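SusD family protein from Bacteroides uniformis probably binds beta-glucans at the bacterial cell surface, as a SusD-family glycan-binding protein of a gut bacterium. Local coordinates of one contact, PDB 7KV1 (chain A, 1.86 Å), residues E76-N81 and K467-L472, beside the matching contact of the related RagB/SusD family nutrient uptake outer membrane protein from Bacteroides thetaiotaomicron, PDB 7KV3 (chain B, 2.05 Å), residues D75-D80 and K462-L467. Structure 2 is superposed on structure 1 by the backbone atoms of these residues (RMSD 0.33 Å); each is numbered along its deposited sequence.

Structure 1 (7KV1); sequences EIMGDN and KRYFDL.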
loop_
_atom_site.group_PDB
_atom_site.type_symbol
_atom_site.label_atom_id
_atom_site.label_comp_id
_atom_site.label_asym_id
_atom_site.label_seq_id
_atom_site.Cartn_x
_atom_site.Cartn_y
_atom_site.Cartn_z
ATOM N N GLU A 76 -5.189 1.202 -6.067
ATOM C CA GLU A 76 -6.251 2.222 -6.245
ATOM C C GLU A 76 -7.155 1.828 -7.422
ATOM O O GLU A 76 -8.369 2.075 -7.341
ATOM C CB GLU A 76 -5.642 3.618 -6.430
ATOM C CG GLU A 76 -4.989 4.200 -5.197
ATOM C CD GLU A 76 -5.933 4.871 -4.216
ATOM O OE1 GLU A 76 -7.142 4.926 -4.497
ATOM O OE2 GLU A 76 -5.460 5.274 -3.153
ATOM N N ILE A 77 -6.617 1.253 -8.489
ATOM C CA ILE A 77 -7.382 1.130 -9.765
ATOM C C ILE A 77 -8.650 0.295 -9.589
ATOM O O ILE A 77 -9.578 0.509 -10.371
ATOM C CB ILE A 77 -6.530 0.646 -10.950
ATOM C CG1 ILE A 77 -5.793 -0.675 -10.685
ATOM C CG2 ILE A 77 -5.579 1.770 -11.377
ATOM C CD1 ILE A 77 -5.165 -1.284 -11.948
ATOM N N MET A 78 -8.720 -0.632 -8.646
ATOM C CA MET A 78 -9.918 -1.494 -8.517
ATOM C C MET A 78 -10.917 -0.836 -7.566
ATOM O O MET A 78 -12.058 -1.335 -7.473
ATOM C CB MET A 78 -9.517 -2.909 -8.085
ATOM C CG MET A 78 -8.745 -3.595 -9.190
ATOM S SD MET A 78 -8.210 -5.256 -8.796
ATOM C CE MET A 78 -6.776 -4.935 -7.763
ATOM N N GLY A 79 -10.548 0.339 -7.026
ATOM C CA GLY A 79 -11.347 1.108 -6.066
ATOM C C GLY A 79 -12.168 2.186 -6.741
ATOM O O GLY A 79 -12.433 2.044 -7.914
ATOM N N ASP A 80 -12.491 3.247 -6.018
ATOM C CA ASP A 80 -13.445 4.293 -6.468
ATOM C C ASP A 80 -12.846 5.692 -6.373
ATOM O O ASP A 80 -13.630 6.603 -6.567
ATOM C CB ASP A 80 -14.779 4.208 -5.716
ATOM C CG ASP A 80 -14.653 4.348 -4.208
ATOM O OD1 ASP A 80 -13.459 4.328 -3.664
ATOM O OD2 ASP A 80 -15.738 4.475 -3.584
ATOM N N ASN A 81 -11.530 5.850 -6.174
ATOM C CA ASN A 81 -10.941 7.212 -6.008
ATOM C C ASN A 81 -10.547 7.824 -7.375
ATOM O O ASN A 81 -10.575 9.089 -7.513
ATOM C CB ASN A 81 -9.712 7.216 -5.111
ATOM C CG ASN A 81 -10.034 7.144 -3.633
ATOM O OD1 ASN A 81 -11.093 7.625 -3.206
ATOM N ND2 ASN A 81 -9.129 6.532 -2.874
ATOM N N LYS A 467 -5.100 2.270 -0.102
ATOM C CA LYS A 467 -5.833 1.682 1.051
ATOM C C LYS A 467 -7.289 1.371 0.672
ATOM O O LYS A 467 -7.838 0.354 1.148
ATOM C CB LYS A 467 -5.795 2.611 2.266
ATOM C CG LYS A 467 -4.395 3.036 2.660
ATOM C CD LYS A 467 -3.486 1.932 3.200
ATOM C CE LYS A 467 -2.077 2.469 3.419
ATOM N NZ LYS A 467 -1.154 1.492 4.050
ATOM N N ARG A 468 -7.898 2.230 -0.122
ATOM C CA ARG A 468 -9.365 2.284 -0.282
ATOM C C ARG A 468 -9.882 0.963 -0.832
ATOM O O ARG A 468 -10.904 0.504 -0.302
ATOM C CB ARG A 468 -9.722 3.464 -1.174
ATOM C CG ARG A 468 -11.200 3.598 -1.484
ATOM C CD ARG A 468 -12.080 3.750 -0.273
ATOM N NE ARG A 468 -13.412 4.016 -0.780
ATOM C CZ ARG A 468 -14.544 4.074 -0.080
ATOM N NH1 ARG A 468 -14.548 3.810 1.218
ATOM N NH2 ARG A 468 -15.672 4.380 -0.708
ATOM N N TYR A 469 -9.277 0.414 -1.894
ATOM C CA TYR A 469 -9.802 -0.841 -2.488
ATOM C C TYR A 469 -9.813 -1.981 -1.458
ATOM O O TYR A 469 -10.875 -2.612 -1.266
ATOM C CB TYR A 469 -9.042 -1.242 -3.745
ATOM C CG TYR A 469 -9.442 -2.600 -4.232
ATOM C CD1 TYR A 469 -10.721 -2.815 -4.732
ATOM C CD2 TYR A 469 -8.553 -3.649 -4.209
ATOM C CE1 TYR A 469 -11.112 -4.073 -5.166
ATOM C CE2 TYR A 469 -8.915 -4.910 -4.659
ATOM C CZ TYR A 469 -10.202 -5.119 -5.132
ATOM O OH TYR A 469 -10.571 -6.350 -5.562
ATOM N N PHE A 470 -8.673 -2.265 -0.820
ATOM C CA PHE A 470 -8.578 -3.302 0.242
ATOM C C PHE A 470 -9.550 -3.011 1.400
ATOM O O PHE A 470 -10.168 -3.997 1.875
ATOM C CB PHE A 470 -7.143 -3.484 0.711
ATOM C CG PHE A 470 -6.246 -3.962 -0.404
ATOM C CD1 PHE A 470 -6.663 -4.965 -1.266
ATOM C CD2 PHE A 470 -5.005 -3.390 -0.603
ATOM C CE1 PHE A 470 -5.846 -5.393 -2.305
ATOM C CE2 PHE A 470 -4.200 -3.809 -1.640
ATOM C CZ PHE A 470 -4.620 -4.800 -2.494
ATOM N N ASP A 471 -9.763 -1.751 1.788
ATOM C CA ASP A 471 -10.771 -1.408 2.838
ATOM C C ASP A 471 -12.186 -1.769 2.353
ATOM O O ASP A 471 -12.985 -2.278 3.181
ATOM C CB ASP A 471 -10.704 0.049 3.287
ATOM C CG ASP A 471 -9.475 0.325 4.136
ATOM O OD1 ASP A 471 -8.910 -0.673 4.695
ATOM O OD2 ASP A 471 -9.061 1.516 4.217
ATOM N N LEU A 472 -12.525 -1.511 1.088
ATOM C CA LEU A 472 -13.885 -1.810 0.579
ATOM C C LEU A 472 -14.083 -3.339 0.575
ATOM O O LEU A 472 -15.139 -3.793 0.990
ATOM C CB LEU A 472 -14.077 -1.225 -0.822
ATOM C CG LEU A 472 -14.285 0.276 -0.901
ATOM C CD1 LEU A 472 -14.152 0.763 -2.343
ATOM C CD2 LEU A 472 -15.631 0.648 -0.320
HETATM O O HOH W 1 -6.468 4.731 -0.834
#

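Structure 2 (7KV3); sequences DIMADD and KRYWDL.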
loop_
_atom_site.group_PDB
_atom_site.type_symbol
_atom_site.label_atom_id
_atom_site.label_comp_id
_atom_site.label_asym_id
_atom_site.label_seq_id
_atom_site.Cartn_x
_atom_site.Cartn_y
_atom_site.Cartn_z
ATOM N N ASP B 75 -5.428 0.841 -6.042
ATOM C CA ASP B 75 -6.279 2.063 -6.122
ATOM C C ASP B 75 -7.098 2.079 -7.419
ATOM O O ASP B 75 -8.233 2.559 -7.343
ATOM C CB ASP B 75 -5.488 3.361 -5.891
ATOM C CG ASP B 75 -5.148 3.534 -4.415
ATOM O OD1 ASP B 75 -6.048 3.175 -3.551
ATOM O OD2 ASP B 75 -3.965 3.958 -4.119
ATOM N N ILE B 76 -6.587 1.549 -8.547
ATOM C CA ILE B 76 -7.355 1.541 -9.829
ATOM C C ILE B 76 -8.549 0.586 -9.728
ATOM O O ILE B 76 -9.434 0.717 -10.554
ATOM C CB ILE B 76 -6.474 1.202 -11.041
ATOM C CG1 ILE B 76 -5.820 -0.175 -10.901
ATOM C CG2 ILE B 76 -5.478 2.322 -11.268
ATOM C CD1 ILE B 76 -5.132 -0.664 -12.141
ATOM N N MET B 77 -8.602 -0.323 -8.755
ATOM C CA MET B 77 -9.770 -1.233 -8.603
ATOM C C MET B 77 -10.814 -0.650 -7.649
ATOM O O MET B 77 -11.875 -1.272 -7.503
ATOM C CB MET B 77 -9.319 -2.625 -8.168
ATOM C CG MET B 77 -8.356 -3.253 -9.167
ATOM S SD MET B 77 -8.059 -5.017 -8.908
ATOM C CE MET B 77 -6.743 -4.960 -7.691
ATOM N N ALA B 78 -10.578 0.538 -7.107
ATOM C CA ALA B 78 -11.471 1.217 -6.140
ATOM C C ALA B 78 -12.295 2.282 -6.875
ATOM O O ALA B 78 -12.595 2.052 -8.069
ATOM C CB ALA B 78 -10.634 1.788 -5.010
ATOM N N ASP B 79 -12.620 3.407 -6.220
ATOM C CA ASP B 79 -13.666 4.384 -6.642
ATOM C C ASP B 79 -13.111 5.824 -6.651
ATOM O O ASP B 79 -13.937 6.775 -6.545
ATOM C CB ASP B 79 -14.902 4.298 -5.725
ATOM C CG ASP B 79 -14.634 4.407 -4.219
ATOM O OD1 ASP B 79 -13.479 4.152 -3.780
ATOM O OD2 ASP B 79 -15.587 4.720 -3.462
ATOM N N ASP B 80 -11.787 6.017 -6.718
ATOM C CA ASP B 80 -11.162 7.363 -6.553
ATOM C C ASP B 80 -10.458 7.854 -7.830
ATOM O O ASP B 80 -10.355 9.087 -8.004
ATOM C CB ASP B 80 -10.137 7.377 -5.422
ATOM C CG ASP B 80 -10.699 7.057 -4.049
ATOM O OD1 ASP B 80 -11.910 7.370 -3.830
ATOM O OD2 ASP B 80 -9.914 6.462 -3.207
ATOM N N LYS B 462 -4.940 1.946 -0.080
ATOM C CA LYS B 462 -5.721 1.510 1.108
ATOM C C LYS B 462 -7.177 1.187 0.741
ATOM O O LYS B 462 -7.699 0.175 1.235
ATOM C CB LYS B 462 -5.709 2.603 2.177
ATOM C CG LYS B 462 -4.339 3.096 2.616
ATOM C CD LYS B 462 -3.445 2.045 3.213
ATOM C CE LYS B 462 -2.147 2.674 3.673
ATOM N NZ LYS B 462 -1.200 1.667 4.210
ATOM N N ARG B 463 -7.813 2.026 -0.080
ATOM C CA ARG B 463 -9.293 2.036 -0.298
ATOM C C ARG B 463 -9.822 0.668 -0.773
ATOM O O ARG B 463 -10.832 0.197 -0.212
ATOM C CB ARG B 463 -9.653 3.177 -1.243
ATOM C CG ARG B 463 -11.126 3.245 -1.621
ATOM C CD ARG B 463 -12.036 3.506 -0.438
ATOM N NE ARG B 463 -13.382 3.803 -0.913
ATOM C CZ ARG B 463 -14.465 3.881 -0.150
ATOM N NH1 ARG B 463 -14.352 3.725 1.166
ATOM N NH2 ARG B 463 -15.642 4.136 -0.704
ATOM N N TYR B 464 -9.230 0.054 -1.790
ATOM C CA TYR B 464 -9.767 -1.216 -2.366
ATOM C C TYR B 464 -9.817 -2.275 -1.271
ATOM O O TYR B 464 -10.824 -2.939 -1.131
ATOM C CB TYR B 464 -8.930 -1.706 -3.546
ATOM C CG TYR B 464 -9.468 -2.926 -4.240
ATOM C CD1 TYR B 464 -10.741 -2.933 -4.805
ATOM C CD2 TYR B 464 -8.694 -4.065 -4.383
ATOM C CE1 TYR B 464 -11.225 -4.037 -5.487
ATOM C CE2 TYR B 464 -9.156 -5.160 -5.097
ATOM C CZ TYR B 464 -10.428 -5.158 -5.643
ATOM O OH TYR B 464 -10.896 -6.269 -6.307
ATOM N N TRP B 465 -8.726 -2.422 -0.528
ATOM C CA TRP B 465 -8.588 -3.402 0.581
ATOM C C TRP B 465 -9.576 -3.066 1.705
ATOM O O TRP B 465 -10.236 -3.999 2.193
ATOM C CB TRP B 465 -7.130 -3.478 1.059
ATOM C CG TRP B 465 -6.138 -3.680 -0.049
ATOM C CD1 TRP B 465 -5.005 -2.946 -0.276
ATOM C CD2 TRP B 465 -6.181 -4.673 -1.095
ATOM N NE1 TRP B 465 -4.342 -3.422 -1.384
ATOM C CE2 TRP B 465 -5.046 -4.471 -1.910
ATOM C CE3 TRP B 465 -7.050 -5.724 -1.415
ATOM C CZ2 TRP B 465 -4.774 -5.271 -3.019
ATOM C CZ3 TRP B 465 -6.794 -6.500 -2.524
ATOM C CH2 TRP B 465 -5.680 -6.264 -3.322
ATOM N N ASP B 466 -9.756 -1.784 2.038
ATOM C CA ASP B 466 -10.792 -1.338 3.008
ATOM C C ASP B 466 -12.190 -1.752 2.517
ATOM O O ASP B 466 -12.998 -2.214 3.353
ATOM C CB ASP B 466 -10.718 0.169 3.282
ATOM C CG ASP B 466 -9.446 0.612 4.007
ATOM O OD1 ASP B 466 -8.775 -0.261 4.627
ATOM O OD2 ASP B 466 -9.115 1.852 3.963
ATOM N N LEU B 467 -12.513 -1.529 1.242
ATOM C CA LEU B 467 -13.856 -1.861 0.708
ATOM C C LEU B 467 -14.086 -3.372 0.810
ATOM O O LEU B 467 -15.177 -3.779 1.221
ATOM C CB LEU B 467 -14.007 -1.356 -0.728
ATOM C CG LEU B 467 -14.258 0.147 -0.884
ATOM C CD1 LEU B 467 -14.127 0.569 -2.344
ATOM C CD2 LEU B 467 -15.627 0.539 -0.366
HETATM O O HOH W 2 -6.483 0.666 -2.719
HETATM O O HOH W 3 -6.276 4.226 -1.032
#

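Structure 1 (7KV1)
A type I beta turn from Glu76 to Gly79, in the loop after helix 71-76, packs against the start of helix 468-474 in the buried interior of this SusD-family fold. Arg468 reaches side-on to the Asp80 carboxylate: NE bonds OD1 of Asp80 at 2.9 Å and NH2 bonds its OD2 at 2.9 Å, each on the syn side, with the two planes 18° apart. CD2 of Leu472 lies over one face of the guanidinium. Ser484 and Asn485 give the same group further partners. CB of Met78 sits over the Tyr469 ring, 3.5 Å from its CE1, while SD makes an oblique Met-aromatic contact; Tyr469 OH bonds Trp503. N of Gly79 lies 3.9 Å from CD1 of Tyr469. Glu76 folds back, chi1 -70° and chi2 -83°, to accept a bond from Asn81, ND2 to OE1 3.0 Å, and its OE2 is linked through water 1 to Lys467 N and directly to Gly466 N. The amide of Asn81 also rests on Arg468, ND2 to CB 3.6 Å.

Structure 2 (7KV3)
The type I beta turn from Asp75 to Ala78 meets the first turn of helix 463-470 through a bidentate salt bridge and a Met-aromatic contact. Arg463 reaches side-on to the Asp79 carboxylate: NE bonds OD1 of Asp79 at 2.9 Å and NH2 bonds its OD2 at 2.8 Å, each on the syn side, with the two planes 13° apart. CD2 of Leu467 lies over one face of the guanidinium. CB of Met77 sits over the Tyr464 ring, 3.6 Å from its CE1, while SD makes an oblique Met-aromatic contact; Tyr464 OH bonds Trp489. Ala78 points its methyl at the helix, CB 3.7 Å from CG of Arg463 and 3.9 Å from N of Tyr464. Asp75, CG beside its backbone N (chi1 -75°), reaches the helix by water: OD1 takes a bond from water 2, held by Tyr464 N, and water 3 lies between that oxygen and Lys462 N, while OD2 accepts from Gly461 N. The Asp80 carboxylate rests on Arg463, OD2 to CB 3.8 Å, OD1 bound by His454 and Arg331.

Comparison
The hydrogen bond that differs lies within the turn segment. In structure 1, Asn81(A) ND2 bonds Glu76(A) OE1 at 3.0 Å; in structure 2 an aspartate replaces the glutamate and another replaces the asparagine, and Asp80(B) OD2 and Asp75(B) OD1 are 5.1 Å apart. An aspartate cannot offer the N-H that Asn81(A) gives, and the shorter Asp75(B) has no atoms matching CD, OE1 and OE2 of Glu76(A), although the CG atoms fall 1.0 Å apart after superposition. The carboxylate oxygens of Asp75(B) point where Glu76(A) has no side-chain atom. The bridging water persists: water 1 and water 3 share a place, and both lie between the acid and the backbone N of Lys467(A) or Lys462(B). A further water, water 2, is modelled in structure 2 alone. The salt bridge is kept, Arg468(A) with Asp80(A) and Arg463(B) with Asp79(B), and these side chains hold their places, as do Met78(A), Leu472(A) and their counterparts.

At Asn81(A) and Asp80(B) the groups nearly overlay, ND2 of Asn81(A) lying 0.9 Å apart from OD2 of Asp80(B), so the exchange puts a carboxylate oxygen where the amide nitrogen was; the touch on the arginine CG is kept. The methyl of Ala78(B), absent from Gly79(A), adds packing: its CB meets Arg463(B) CG at 3.7 Å, whereas Gly79(A) CA stays 5.2 Å from Arg468(A) CG. The same CB lies 3.4 Å from Asp75(B) O. Beside the contact, Trp465(B) overlays much of the ring of Phe470(A) but carries CZ3 beyond it.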